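Local structure of PrimPol AEP domain (PP-N190) (Cyanophage S-2L, 6ZP9) at residues L20-L25 and S68-G73; A37-P40 and K45-A48; D60-G65 and P168-G173; F114-R117 and I123-Y126. The protein probably synthesises primers and extends DNA chains, as the archaeo-eukaryotic primase (AEP) domain of the primase-polymerase of this phage. One frame throughout, in Å; residues are numbered along the deposited sequence. Where two conformers were deposited one is given.

Interaction 1. Residues L20-L25 and S68-G73; sequences LLHLSL and SYIVVG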
loop_
_atom_site.group_PDB
_atom_site.type_symbol
_atom_site.label_atom_id
_atom_site.label_comp_id
_atom_site.label_asym_id
_atom_site.label_seq_id
_atom_site.Cartn_x
_atom_site.Cartn_y
_atom_site.Cartn_z
ATOM N N LEU A 20 5.270 6.225 10.247
ATOM C CA LEU A 20 4.309 5.960 11.314
ATOM C C LEU A 20 2.898 6.358 10.900
ATOM O O LEU A 20 1.928 5.691 11.277
ATOM C CB LEU A 20 4.727 6.684 12.593
ATOM C CG LEU A 20 5.982 6.061 13.219
ATOM C CD1 LEU A 20 6.429 6.872 14.414
ATOM C CD2 LEU A 20 5.750 4.599 13.609
ATOM N N LEU A 21 2.765 7.428 10.102
ATOM C CA LEU A 21 1.449 7.828 9.612
ATOM C C LEU A 21 0.858 6.766 8.693
ATOM O O LEU A 21 -0.336 6.465 8.776
ATOM C CB LEU A 21 1.534 9.177 8.893
ATOM C CG LEU A 21 0.222 9.658 8.264
ATOM C CD1 LEU A 21 -0.836 9.951 9.313
ATOM C CD2 LEU A 21 0.459 10.871 7.376
ATOM N N HIS A 22 1.674 6.199 7.801
ATOM C CA HIS A 22 1.215 5.105 6.947
ATOM C C HIS A 22 0.671 3.953 7.783
ATOM O O HIS A 22 -0.430 3.449 7.527
ATOM C CB HIS A 22 2.373 4.632 6.058
ATOM C CG HIS A 22 1.945 3.901 4.823
ATOM N ND1 HIS A 22 2.801 3.669 3.765
ATOM C CD2 HIS A 22 0.757 3.344 4.475
ATOM C CE1 HIS A 22 2.160 3.001 2.817
ATOM N NE2 HIS A 22 0.918 2.795 3.221
ATOM N N LEU A 23 1.432 3.535 8.800
ATOM C CA LEU A 23 0.988 2.456 9.683
ATOM C C LEU A 23 -0.271 2.845 10.449
ATOM O O LEU A 23 -1.186 2.026 10.613
ATOM C CB LEU A 23 2.106 2.088 10.668
ATOM C CG LEU A 23 3.066 0.956 10.285
ATOM C CD1 LEU A 23 3.606 1.169 8.903
ATOM C CD2 LEU A 23 4.212 0.888 11.272
ATOM N N SER A 24 -0.322 4.088 10.936
ATOM C CA SER A 24 -1.459 4.558 11.714
ATOM C C SER A 24 -2.737 4.560 10.881
ATOM O O SER A 24 -3.787 4.074 11.321
ATOM C CB SER A 24 -1.159 5.962 12.237
ATOM O OG SER A 24 -2.073 6.308 13.256
ATOM N N LEU A 25 -2.673 5.116 9.678
ATOM C CA LEU A 25 -3.862 5.145 8.841
ATOM C C LEU A 25 -4.323 3.737 8.477
ATOM O O LEU A 25 -5.521 3.504 8.289
ATOM C CB LEU A 25 -3.590 5.978 7.595
ATOM C CG LEU A 25 -3.302 7.463 7.857
ATOM C CD1 LEU A 25 -2.905 8.151 6.547
ATOM C CD2 LEU A 25 -4.499 8.165 8.486
ATOM N N SER A 68 11.389 0.703 -0.734
ATOM C CA SER A 68 10.806 0.346 0.552
ATOM C C SER A 68 9.327 0.029 0.400
ATOM O O SER A 68 8.583 0.814 -0.195
ATOM C CB SER A 68 10.976 1.485 1.557
ATOM O OG SER A 68 12.346 1.752 1.794
ATOM N N TYR A 69 8.909 -1.095 0.984
ATOM C CA TYR A 69 7.543 -1.598 0.903
ATOM C C TYR A 69 7.149 -2.200 2.245
ATOM O O TYR A 69 8.000 -2.673 3.010
ATOM C CB TYR A 69 7.393 -2.694 -0.163
ATOM C CG TYR A 69 7.808 -2.290 -1.555
ATOM C CD1 TYR A 69 9.150 -2.291 -1.926
ATOM C CD2 TYR A 69 6.861 -1.905 -2.505
ATOM C CE1 TYR A 69 9.546 -1.919 -3.208
ATOM C CE2 TYR A 69 7.244 -1.530 -3.789
ATOM C CZ TYR A 69 8.593 -1.542 -4.137
ATOM O OH TYR A 69 9.004 -1.181 -5.407
ATOM N N ILE A 70 5.842 -2.239 2.506
ATOM C CA ILE A 70 5.320 -3.005 3.632
ATOM C C ILE A 70 4.237 -3.956 3.148
ATOM O O ILE A 70 3.498 -3.661 2.207
ATOM C CB ILE A 70 4.756 -2.108 4.756
ATOM C CG1 ILE A 70 3.805 -1.043 4.181
ATOM C CG2 ILE A 70 5.906 -1.505 5.573
ATOM C CD1 ILE A 70 3.025 -0.290 5.271
ATOM N N VAL A 71 4.140 -5.102 3.811
ATOM C CA VAL A 71 2.980 -5.962 3.633
ATOM C C VAL A 71 1.784 -5.280 4.286
ATOM O O VAL A 71 1.805 -4.979 5.486
ATOM C CB VAL A 71 3.232 -7.348 4.239
ATOM C CG1 VAL A 71 2.030 -8.261 3.981
ATOM C CG2 VAL A 71 4.505 -7.942 3.681
ATOM N N VAL A 72 0.741 -5.013 3.497
ATOM C CA VAL A 72 -0.427 -4.323 4.044
ATOM C C VAL A 72 -1.201 -5.249 4.981
ATOM O O VAL A 72 -1.543 -4.872 6.110
ATOM C CB VAL A 72 -1.312 -3.773 2.908
ATOM C CG1 VAL A 72 -2.582 -3.132 3.468
ATOM C CG2 VAL A 72 -0.537 -2.756 2.054
ATOM N N GLY A 73 -1.457 -6.482 4.547
ATOM C CA GLY A 73 -2.140 -7.432 5.399
ATOM C C GLY A 73 -1.313 -7.824 6.617
ATOM O O GLY A 73 -0.112 -7.566 6.718
#

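Interaction 2. Residues A37-P40 and K45-A48; sequences AIWP and KVKA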
loop_
_atom_site.group_PDB
_atom_site.type_symbol
_atom_site.label_atom_id
_atom_site.label_comp_id
_atom_site.label_asym_id
_atom_site.label_seq_id
_atom_site.Cartn_x
_atom_site.Cartn_y
_atom_site.Cartn_z
ATOM N N ALA A 37 12.357 -4.859 1.399
ATOM C CA ALA A 37 13.244 -3.986 0.642
ATOM C C ALA A 37 13.524 -4.666 -0.695
ATOM O O ALA A 37 13.984 -5.814 -0.725
ATOM C CB ALA A 37 14.536 -3.720 1.418
ATOM N N ILE A 38 13.219 -3.979 -1.792
ATOM C CA ILE A 38 13.350 -4.543 -3.131
ATOM C C ILE A 38 14.355 -3.713 -3.916
ATOM O O ILE A 38 14.270 -2.479 -3.928
ATOM C CB ILE A 38 12.000 -4.593 -3.870
ATOM C CG1 ILE A 38 10.951 -5.298 -3.002
ATOM C CG2 ILE A 38 12.163 -5.297 -5.215
ATOM C CD1 ILE A 38 9.614 -5.433 -3.676
ATOM N N TRP A 39 15.301 -4.392 -4.570
ATOM C CA TRP A 39 16.324 -3.693 -5.336
ATOM C C TRP A 39 15.722 -3.097 -6.612
ATOM O O TRP A 39 14.946 -3.761 -7.306
ATOM C CB TRP A 39 17.460 -4.656 -5.679
ATOM C CG TRP A 39 18.664 -3.972 -6.216
ATOM C CD1 TRP A 39 19.145 -4.033 -7.498
ATOM C CD2 TRP A 39 19.546 -3.108 -5.493
ATOM N NE1 TRP A 39 20.277 -3.252 -7.614
ATOM C CE2 TRP A 39 20.544 -2.679 -6.396
ATOM C CE3 TRP A 39 19.589 -2.656 -4.173
ATOM C CZ2 TRP A 39 21.571 -1.815 -6.017
ATOM C CZ3 TRP A 39 20.616 -1.800 -3.797
ATOM C CH2 TRP A 39 21.595 -1.392 -4.718
ATOM N N PRO A 40 16.054 -1.849 -6.948
ATOM C CA PRO A 40 15.356 -1.185 -8.057
ATOM C C PRO A 40 15.654 -1.765 -9.427
ATOM O O PRO A 40 14.836 -1.574 -10.333
ATOM C CB PRO A 40 15.842 0.269 -7.966
ATOM C CG PRO A 40 16.337 0.424 -6.588
ATOM C CD PRO A 40 16.896 -0.906 -6.191
ATOM N N LYS A 45 19.693 -8.703 -10.140
ATOM C CA LYS A 45 19.293 -9.929 -9.450
ATOM C C LYS A 45 19.788 -9.942 -8.003
ATOM O O LYS A 45 20.533 -10.824 -7.565
ATOM C CB LYS A 45 19.766 -11.156 -10.228
ATOM C CG LYS A 45 19.008 -11.317 -11.545
ATOM C CD LYS A 45 19.905 -11.878 -12.613
ATOM C CE LYS A 45 19.714 -13.380 -12.746
ATOM N NZ LYS A 45 18.723 -13.724 -13.819
ATOM N N VAL A 46 19.348 -8.910 -7.264
ATOM C CA VAL A 46 19.630 -8.720 -5.846
ATOM C C VAL A 46 18.453 -9.258 -5.046
ATOM O O VAL A 46 17.292 -9.017 -5.390
ATOM C CB VAL A 46 19.876 -7.232 -5.548
ATOM C CG1 VAL A 46 20.037 -6.983 -4.065
ATOM C CG2 VAL A 46 21.097 -6.744 -6.302
ATOM N N LYS A 47 18.749 -9.999 -3.990
ATOM C CA LYS A 47 17.701 -10.598 -3.173
ATOM C C LYS A 47 16.966 -9.547 -2.336
ATOM O O LYS A 47 17.580 -8.685 -1.702
ATOM C CB LYS A 47 18.308 -11.657 -2.258
ATOM C CG LYS A 47 17.299 -12.469 -1.483
ATOM C CD LYS A 47 18.012 -13.481 -0.607
ATOM C CE LYS A 47 17.048 -14.511 -0.070
ATOM N NZ LYS A 47 17.761 -15.442 0.837
ATOM N N ALA A 48 15.637 -9.629 -2.325
ATOM C CA ALA A 48 14.846 -8.741 -1.480
ATOM C C ALA A 48 15.057 -9.074 -0.005
ATOM O O ALA A 48 15.308 -10.223 0.363
ATOM C CB ALA A 48 13.358 -8.854 -1.823
HETATM O O HOH W 1 15.211 -7.275 -4.801
#

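Interaction 3. Residues D60-G65 and P168-G173; sequences DAVTQG and PHQRTG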
loop_
_atom_site.group_PDB
_atom_site.type_symbol
_atom_site.label_atom_id
_atom_site.label_comp_id
_atom_site.label_asym_id
_atom_site.label_seq_id
_atom_site.Cartn_x
_atom_site.Cartn_y
_atom_site.Cartn_z
ATOM N N ASP A 60 19.284 1.205 6.920
ATOM C CA ASP A 60 20.276 0.414 6.198
ATOM C C ASP A 60 19.835 0.120 4.766
ATOM O O ASP A 60 20.637 0.220 3.830
ATOM C CB ASP A 60 20.531 -0.891 6.950
ATOM C CG ASP A 60 21.785 -1.604 6.477
ATOM O OD1 ASP A 60 22.675 -0.933 5.914
ATOM O OD2 ASP A 60 21.888 -2.835 6.679
ATOM N N ALA A 61 18.568 -0.255 4.574
ATOM C CA ALA A 61 18.095 -0.570 3.229
ATOM C C ALA A 61 18.095 0.662 2.326
ATOM O O ALA A 61 18.502 0.585 1.160
ATOM C CB ALA A 61 16.694 -1.183 3.298
ATOM N N VAL A 62 17.643 1.809 2.842
ATOM C CA VAL A 62 17.558 3.010 2.014
ATOM C C VAL A 62 18.947 3.487 1.607
ATOM O O VAL A 62 19.197 3.783 0.434
ATOM C CB VAL A 62 16.778 4.119 2.740
ATOM C CG1 VAL A 62 16.910 5.439 1.983
ATOM C CG2 VAL A 62 15.305 3.722 2.897
ATOM N N THR A 63 19.877 3.570 2.563
ATOM C CA THR A 63 21.219 4.024 2.194
ATOM C C THR A 63 21.922 3.037 1.265
ATOM O O THR A 63 22.746 3.452 0.445
ATOM C CB THR A 63 22.076 4.267 3.437
ATOM O OG1 THR A 63 22.232 3.039 4.154
ATOM C CG2 THR A 63 21.438 5.293 4.349
ATOM N N GLN A 64 21.627 1.720 1.375
ATOM C CA GLN A 64 22.204 0.752 0.446
ATOM C C GLN A 64 21.618 0.878 -0.953
ATOM O O GLN A 64 22.269 0.478 -1.924
ATOM C CB GLN A 64 22.036 -0.654 0.959
ATOM C CG GLN A 64 23.151 -1.107 1.868
ATOM C CD GLN A 64 23.030 -2.570 2.239
ATOM O OE1 GLN A 64 22.930 -3.448 1.368
ATOM N NE2 GLN A 64 23.010 -2.845 3.541
ATOM N N GLY A 65 20.403 1.402 -1.084
ATOM C CA GLY A 65 19.842 1.662 -2.396
ATOM C C GLY A 65 18.552 0.932 -2.718
ATOM O O GLY A 65 18.149 0.911 -3.881
ATOM N N PRO A 168 12.483 7.036 0.010
ATOM C CA PRO A 168 12.686 7.499 -1.367
ATOM C C PRO A 168 12.390 6.439 -2.419
ATOM O O PRO A 168 12.645 5.239 -2.234
ATOM C CB PRO A 168 14.165 7.901 -1.390
ATOM C CG PRO A 168 14.794 7.126 -0.291
ATOM C CD PRO A 168 13.746 6.974 0.774
ATOM N N HIS A 169 11.818 6.919 -3.527
ATOM C CA HIS A 169 11.813 6.226 -4.807
ATOM C C HIS A 169 13.218 6.353 -5.380
ATOM O O HIS A 169 13.639 7.448 -5.758
ATOM C CB HIS A 169 10.752 6.875 -5.694
ATOM C CG HIS A 169 10.654 6.321 -7.077
ATOM N ND1 HIS A 169 9.920 5.197 -7.376
ATOM C CD2 HIS A 169 11.151 6.769 -8.255
ATOM C CE1 HIS A 169 9.996 4.953 -8.671
ATOM N NE2 HIS A 169 10.732 5.896 -9.230
ATOM N N GLN A 170 13.965 5.246 -5.407
ATOM C CA GLN A 170 15.411 5.345 -5.594
ATOM C C GLN A 170 15.811 5.875 -6.966
ATOM O O GLN A 170 16.899 6.442 -7.100
ATOM C CB GLN A 170 16.064 3.988 -5.354
ATOM C CG GLN A 170 16.054 3.541 -3.901
ATOM C CD GLN A 170 17.058 4.287 -3.033
ATOM O OE1 GLN A 170 17.778 5.156 -3.510
ATOM N NE2 GLN A 170 17.133 3.916 -1.756
ATOM N N ARG A 171 14.961 5.716 -7.977
ATOM C CA ARG A 171 15.315 6.183 -9.312
ATOM C C ARG A 171 15.397 7.705 -9.360
ATOM O O ARG A 171 16.284 8.262 -10.019
ATOM C CB ARG A 171 14.304 5.664 -10.343
ATOM C CG ARG A 171 14.636 6.000 -11.803
ATOM C CD ARG A 171 13.538 5.499 -12.751
ATOM N NE ARG A 171 12.200 5.923 -12.322
ATOM C CZ ARG A 171 11.448 6.827 -12.951
ATOM N NH1 ARG A 171 11.891 7.420 -14.051
ATOM N NH2 ARG A 171 10.249 7.142 -12.476
ATOM N N THR A 172 14.493 8.397 -8.661
ATOM C CA THR A 172 14.447 9.854 -8.670
ATOM C C THR A 172 14.843 10.495 -7.349
ATOM O O THR A 172 15.197 11.677 -7.336
ATOM C CB THR A 172 13.036 10.335 -9.033
ATOM O OG1 THR A 172 12.155 10.112 -7.925
ATOM C CG2 THR A 172 12.510 9.581 -10.230
ATOM N N GLY A 173 14.795 9.761 -6.244
ATOM C CA GLY A 173 15.009 10.355 -4.946
ATOM C C GLY A 173 13.788 10.994 -4.322
ATOM O O GLY A 173 13.860 11.403 -3.157
HETATM O O HOH W 2 19.192 6.586 -1.587
#

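Interaction 4. Residues F114-R117 and I123-Y126; sequences FQLR and IHHY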
loop_
_atom_site.group_PDB
_atom_site.type_symbol
_atom_site.label_atom_id
_atom_site.label_comp_id
_atom_site.label_asym_id
_atom_site.label_seq_id
_atom_site.Cartn_x
_atom_site.Cartn_y
_atom_site.Cartn_z
ATOM N N PHE A 114 -7.242 7.524 2.212
ATOM C CA PHE A 114 -6.062 8.341 1.950
ATOM C C PHE A 114 -5.433 7.884 0.645
ATOM O O PHE A 114 -5.777 6.836 0.098
ATOM C CB PHE A 114 -5.042 8.286 3.093
ATOM C CG PHE A 114 -4.345 6.957 3.252
ATOM C CD1 PHE A 114 -4.926 5.943 3.986
ATOM C CD2 PHE A 114 -3.081 6.752 2.730
ATOM C CE1 PHE A 114 -4.283 4.738 4.176
ATOM C CE2 PHE A 114 -2.419 5.540 2.915
ATOM C CZ PHE A 114 -3.030 4.527 3.645
ATOM N N GLN A 115 -4.521 8.702 0.145
ATOM C CA GLN A 115 -3.804 8.421 -1.085
ATOM C C GLN A 115 -2.315 8.563 -0.821
ATOM O O GLN A 115 -1.894 9.118 0.196
ATOM C CB GLN A 115 -4.266 9.350 -2.226
ATOM C CG GLN A 115 -5.754 9.191 -2.524
ATOM C CD GLN A 115 -6.246 10.104 -3.615
ATOM O OE1 GLN A 115 -6.325 11.324 -3.426
ATOM N NE2 GLN A 115 -6.610 9.525 -4.761
ATOM N N LEU A 116 -1.516 8.031 -1.738
ATOM C CA LEU A 116 -0.074 8.025 -1.560
ATOM C C LEU A 116 0.604 8.355 -2.879
ATOM O O LEU A 116 0.312 7.732 -3.907
ATOM C CB LEU A 116 0.412 6.671 -1.035
ATOM C CG LEU A 116 1.884 6.670 -0.615
ATOM C CD1 LEU A 116 2.054 5.958 0.713
ATOM C CD2 LEU A 116 2.718 5.999 -1.689
ATOM N N ARG A 117 1.487 9.334 -2.830
ATOM C CA ARG A 117 2.325 9.668 -3.972
ATOM C C ARG A 117 3.620 8.878 -3.839
ATOM O O ARG A 117 4.323 9.018 -2.840
ATOM C CB ARG A 117 2.593 11.200 -3.994
ATOM C CG ARG A 117 3.014 11.800 -5.326
ATOM C CD ARG A 117 2.138 13.004 -5.697
ATOM N NE ARG A 117 1.843 13.843 -4.540
ATOM C CZ ARG A 117 0.742 14.582 -4.388
ATOM N NH1 ARG A 117 0.577 15.301 -3.280
ATOM N NH2 ARG A 117 -0.189 14.614 -5.337
ATOM N N ILE A 123 -0.333 6.744 -8.550
ATOM C CA ILE A 123 -0.913 7.083 -7.257
ATOM C C ILE A 123 -1.455 5.806 -6.633
ATOM O O ILE A 123 -2.006 4.939 -7.334
ATOM C CB ILE A 123 -2.030 8.132 -7.434
ATOM C CG1 ILE A 123 -1.494 9.407 -8.104
ATOM C CG2 ILE A 123 -2.765 8.408 -6.102
ATOM C CD1 ILE A 123 -0.428 10.164 -7.308
ATOM N N HIS A 124 -1.306 5.669 -5.319
ATOM C CA HIS A 124 -1.891 4.556 -4.581
ATOM C C HIS A 124 -3.117 5.039 -3.812
ATOM O O HIS A 124 -3.071 6.084 -3.154
ATOM C CB HIS A 124 -0.865 3.943 -3.627
ATOM C CG HIS A 124 0.231 3.197 -4.328
ATOM N ND1 HIS A 124 1.209 2.495 -3.655
ATOM C CD2 HIS A 124 0.500 3.047 -5.645
ATOM C CE1 HIS A 124 2.028 1.937 -4.528
ATOM N NE2 HIS A 124 1.620 2.256 -5.744
ATOM N N HIS A 125 -4.213 4.287 -3.913
ATOM C CA HIS A 125 -5.477 4.625 -3.271
ATOM C C HIS A 125 -5.800 3.578 -2.218
ATOM O O HIS A 125 -5.707 2.380 -2.492
ATOM C CB HIS A 125 -6.616 4.687 -4.294
ATOM C CG HIS A 125 -6.254 5.414 -5.547
ATOM N ND1 HIS A 125 -6.514 6.755 -5.729
ATOM C CD2 HIS A 125 -5.647 4.991 -6.680
ATOM C CE1 HIS A 125 -6.078 7.127 -6.919
ATOM N NE2 HIS A 125 -5.548 6.076 -7.517
ATOM N N TYR A 126 -6.190 4.023 -1.029
ATOM C CA TYR A 126 -6.539 3.131 0.069
ATOM C C TYR A 126 -7.933 3.426 0.618
ATOM O O TYR A 126 -8.305 4.586 0.815
ATOM C CB TYR A 126 -5.556 3.262 1.214
ATOM C CG TYR A 126 -4.168 2.723 0.989
ATOM C CD1 TYR A 126 -3.205 3.484 0.332
ATOM C CD2 TYR A 126 -3.803 1.485 1.493
ATOM C CE1 TYR A 126 -1.923 3.016 0.174
ATOM C CE2 TYR A 126 -2.529 1.004 1.333
ATOM C CZ TYR A 126 -1.592 1.772 0.682
ATOM O OH TYR A 126 -0.312 1.294 0.536
#

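Interaction 1. Residues L20-L25 and S68-G73
Ile70 reaches from strand 67-71 to two side chains of helix 16-25, His22 and Leu23. At its CB the chain divides. CG1 stands between the backbone N and the carbonyl carbon (chi1 49°), and CG2 lies beside the backbone N. From CG1 the branch runs on nearly straight to CD1. That methyl makes the contact. It sits almost exactly above the middle of the His22 imidazole, 4.1 Å from the ring centroid and 4° off the ring normal, a CH-pi contact over the face. On another side Ile70 CD1 meets Leu23 CD1 at 4.0 Å, methyl against methyl. His22 CG is turned away from its own backbone N (chi1 -159°), which carries the ring out from the helix so that its face meets the methyl. The two run past each other in opposite directions. A hydrogen bond from Ala165 N to His22 ND1 helps to hold the rotation of the ring. Leu23 packs further on Ile30 and Leu53. All three touching residues are buried, and no hydrogen bond joins the segments. This is the apolar packing of a helix on strand 67-71, an inner strand of the four-stranded antiparallel sheet 49-52, 34-38, 67-71, 161-163 of the AEP domain.

Interaction 2. Residues A37-P40 and K45-A48
The Trp39 indole is covered on both faces. Val46 CG2 lies over one of them, 3.7 Å from the centroid of the five-membered ring and 15° off its normal, in a CH-pi contact. The opposite face is met by the next residue in the chain, with Pro40 CD 3.4 Å above the ring plane and offset toward the rim. At the edge, Trp39 NE1 is hydrogen-bonded to Asp44 OD2, and the ring also meets Phe66 edge-to-face. With CG turned away from the backbone N (chi1 -168°), the indole lays one face against Val46. The stems touch as well, Trp39 CB to Val46 CB at 3.5 Å. The two segments form the base and much of the long loop of the beta hairpin between strands 34-38 and 49-52, and Ala37 shares a backbone hydrogen bond with Trp49 just beyond. Here no direct hydrogen bond joins the segments. A water bridges them instead: it accepts from Trp39 N at 2.9 Å and donates to Val46 O at 2.8 Å. Nearer the strands, Ala48 CA makes a CA-H...O contact with Ala37 O at 3.1 Å, bent at the hydrogen. Ala48 CB comes within 4.5 Å of Ile38 CG1, a loose apolar contact.

Interaction 3. Residues D60-G65 and P168-G173
Gln170 and Val62 carry the polar part of this contact, in which the loop between strands 161-163 and 177-179 packs on the C-terminal end of helix 55-64. Gln170 NE2 donates to Val62 O at 3.0 Å, with an angle of 139° at the hydrogen. It arrives in the carbonyl plane, on a lone pair of the oxygen, while that oxygen is tilted somewhat from the amide plane of Gln170. NE2 also donates to Phe66 O, just after the helix. The other end of the amide is used too: a water donates to Gln170 OE1 at 2.8 Å and makes a weak second bond to Val62 O. The side chain bends at chi2 (-74°), which folds the amide over to the helix end. Asn67 OD1 accepts from Gln170 N and ties the backbone of the loop to the same region.

Within helix 55-64 the last turn closes in a Schellman motif at Gly65, with positive phi (120°). Gly65 N bonds Ala61 O at 3.1 Å and, weakly, Val62 O.

The packing is small in extent. Val62 CG1 touches the Pro168 ring at CG, 3.5 Å away, and at CD, 3.7 Å away. Gln170 CG lies 3.4 Å from Gly65 O, a van der Waals contact against the carbonyl just past the helix.

Carbonyls at the end of a helix lack the backbone donors of a further turn. Gln170 adds a side-chain N-H to Val62 O, whose backbone bond from Gly65 N is weak. This neutral donor is probably well matched to the partial negative charge of a helix C-terminus.

Interaction 4. Residues F114-R117 and I123-Y126
Gln115 and His125 form the side-chain hydrogen bond of this strand pair. Gln115 NE2 donates to His125 ND1 at 2.9 Å with an angle of 160° at the hydrogen. The ring nitrogen lies in the amide plane of Gln115, and the donor sits slightly out of the imidazole plane. The same amide is held by Val101 O at NE2 and Asn180 ND2 at OE1.

The backbones pair as an antiparallel hairpin. Leu116 N donates to His124 O at 2.9 Å, and His124 N to Leu116 O at 3.0 Å. Tyr126 N donates to Phe114 O at 3.1 Å, while the return bond from Phe114 N to Tyr126 O is weak.

On the face with Leu116 and His124, the Phe114 and Tyr126 rings form an offset stack, centroids 4.4 Å apart and planes 10° apart. Phe114 chi1 of 69° turns its ring toward the partner strand, onto Tyr126. Phe114 CZ lies over the Tyr126 ring, 3.4 Å from Tyr126 CG, and Tyr126 CB lies over the Phe114 ring. Leu116 CB touches His124 CB at 4.0 Å. Beyond the pair, Phe114 and Leu116 meet helix 16-25.

His124 is probably the histidine of the sxH motif of AEPs, and it has a weak bond to Glu91. The three bonds of the Gln115 amide satisfy both its polar atoms within the buried sheet. In one of them ND1 is the acceptor, and that bond restrains the rotation of the His125 ring.

In the fold
Interactions 1 and 4 are buried, and interaction 2 lies at the surface; interaction 3 is partly buried. Helix 16-25 links the two core contacts, since Leu25 and His22 pack on Phe114 and Leu116. It touches both four-stranded sheets. Interaction 1 is purely apolar and CH-pi, whereas interaction 4 is hydrogen-bonded sheet pairing with stacked rings. Interactions 2 and 3 are neighbours farther out, their centres both about 18 Å from the centre of the chain and on the same side of it. Pro40 and Trp39 pack on Gly65, and Pro40 on Gln170. Both include a water bridge, weak on one leg in interaction 3. Interaction 1 meets interaction 2 through Tyr69 and Ile38, on neighbouring strands of one sheet.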